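Local coordinates for protein cytochrome C'' (Methylophilus methylotrophus, PDB 1GU2) that carries a covalently attached heme c and probably transfers electrons as a small monomeric cytochrome, at residues A[5-9]-A[113-117]. Residues are numbered along the deposited sequence; the frame is centred on the assembly and turned at random.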
loop_
_atom_site.group_PDB
_atom_site.type_symbol
_atom_site.label_atom_id
_atom_site.label_comp_id
_atom_site.label_asym_id
_atom_site.label_seq_id
_atom_site.Cartn_x
_atom_site.Cartn_y
_atom_site.Cartn_z
ATOM N N ALA A 5 4.817 0.505 10.877
ATOM C CA ALA A 5 3.694 0.122 10.000
ATOM C C ALA A 5 2.498 -0.234 10.846
ATOM O O ALA A 5 1.385 0.196 10.565
ATOM C CB ALA A 5 4.131 -1.025 9.063
ATOM N N GLU A 6 2.692 -1.057 11.871
ATOM C CA GLU A 6 1.573 -1.457 12.698
ATOM C C GLU A 6 0.886 -0.244 13.333
ATOM O O GLU A 6 -0.344 -0.158 13.369
ATOM C CB GLU A 6 2.054 -2.452 13.768
ATOM C CG GLU A 6 0.929 -3.033 14.593
ATOM C CD GLU A 6 1.371 -3.887 15.761
ATOM O OE1 GLU A 6 0.605 -3.981 16.772
ATOM O OE2 GLU A 6 2.438 -4.525 15.678
ATOM N N LYS A 7 1.656 0.694 13.875
ATOM C CA LYS A 7 1.039 1.873 14.479
ATOM C C LYS A 7 0.260 2.700 13.462
ATOM O O LYS A 7 -0.776 3.295 13.798
ATOM C CB LYS A 7 2.137 2.691 15.163
ATOM C CG LYS A 7 2.724 2.038 16.423
ATOM C CD LYS A 7 3.660 2.975 17.176
ATOM C CE LYS A 7 4.865 3.362 16.312
ATOM N NZ LYS A 7 5.665 4.408 17.046
ATOM N N LEU A 8 0.716 2.761 12.210
ATOM C CA LEU A 8 -0.021 3.476 11.151
ATOM C C LEU A 8 -1.350 2.796 10.878
ATOM O O LEU A 8 -2.344 3.495 10.576
ATOM C CB LEU A 8 0.796 3.608 9.883
ATOM C CG LEU A 8 1.918 4.662 9.925
ATOM C CD1 LEU A 8 2.784 4.484 8.684
ATOM C CD2 LEU A 8 1.403 6.073 10.012
ATOM N N VAL A 9 -1.448 1.486 10.973
ATOM C CA VAL A 9 -2.765 0.848 10.762
ATOM C C VAL A 9 -3.775 1.377 11.761
ATOM O O VAL A 9 -4.897 1.706 11.411
ATOM C CB VAL A 9 -2.625 -0.685 10.889
ATOM C CG1 VAL A 9 -3.998 -1.389 10.827
ATOM C CG2 VAL A 9 -1.755 -1.260 9.811
ATOM N N ILE A 113 -1.922 -1.386 4.540
ATOM C CA ILE A 113 -0.785 -1.593 5.426
ATOM C C ILE A 113 -1.005 -2.835 6.266
ATOM O O ILE A 113 -0.064 -3.616 6.488
ATOM C CB ILE A 113 -0.455 -0.323 6.242
ATOM C CG1 ILE A 113 -0.157 0.883 5.344
ATOM C CG2 ILE A 113 0.676 -0.633 7.209
ATOM C CD1 ILE A 113 0.015 2.202 6.076
ATOM N N ALA A 114 -2.226 -3.117 6.685
ATOM C CA ALA A 114 -2.521 -4.335 7.419
ATOM C C ALA A 114 -2.220 -5.514 6.535
ATOM O O ALA A 114 -1.617 -6.495 6.958
ATOM C CB ALA A 114 -3.973 -4.342 7.871
ATOM N N TYR A 115 -2.594 -5.451 5.264
ATOM C CA TYR A 115 -2.244 -6.541 4.312
ATOM C C TYR A 115 -0.735 -6.694 4.210
ATOM O O TYR A 115 -0.169 -7.806 4.234
ATOM C CB TYR A 115 -2.927 -6.243 2.952
ATOM C CG TYR A 115 -2.305 -7.061 1.835
ATOM C CD1 TYR A 115 -2.382 -8.444 1.862
ATOM C CD2 TYR A 115 -1.623 -6.471 0.776
ATOM C CE1 TYR A 115 -1.796 -9.175 0.818
ATOM C CE2 TYR A 115 -1.030 -7.176 -0.270
ATOM C CZ TYR A 115 -1.154 -8.543 -0.207
ATOM O OH TYR A 115 -0.556 -9.300 -1.170
ATOM N N LEU A 116 0.026 -5.598 4.095
ATOM C CA LEU A 116 1.503 -5.679 4.055
ATOM C C LEU A 116 2.067 -6.415 5.276
ATOM O O LEU A 116 3.092 -7.137 5.102
ATOM C CB LEU A 116 2.125 -4.311 3.984
ATOM C CG LEU A 116 1.978 -3.505 2.699
ATOM C CD1 LEU A 116 2.750 -2.193 2.827
ATOM C CD2 LEU A 116 2.455 -4.242 1.473
ATOM N N LEU A 117 1.487 -6.261 6.452
ATOM C CA LEU A 117 1.959 -6.929 7.680
ATOM C C LEU A 117 1.830 -8.441 7.550
ATOM O O LEU A 117 2.503 -9.175 8.278
ATOM C CB LEU A 117 1.202 -6.466 8.926
ATOM C CG LEU A 117 1.379 -5.015 9.355
ATOM C CD1 LEU A 117 0.500 -4.650 10.537
ATOM C CD2 LEU A 117 2.836 -4.722 9.636
#
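Val9 and Ala114 bring helices 2-19 and 106-118 together, their CA atoms 6.2 Å apart, where the two short axes run roughly antiparallel at 144° and approach to 9.3 Å. Val9 reaches across with both methyls: CG2 lies 3.6 Å from Ile113 CG2, the two side chains running antiparallel past one another, and also rests against the backbone N of Ala114, while CG1 touches Ala114 CB at 4.2 Å. Ile113 directs CG2 away from its backbone N, which sets that methyl 3.5 Å from Ala5 O and near Ala5 CB; its other branch carries CD1 to Leu8 CB at 4.1 Å. The pairing of N- and C-terminal helices recalls class I cytochromes c, as expected for a member of that clan, though these short segments lie closer to antiparallel; here the Ile113 side chain lies about 7 Å from the heme. One turn on, Leu117 forks over helix 2-19: CD1 meets Glu6 CA at 4.0 Å and Val9 CG2, CD2 meets Ala5 CB. No hydrogen bond links the segments; the Glu6 carboxylate turns to Tyr10 OH on its own helix. Phe82 also touches Ala5, and Pro26 touches Val9.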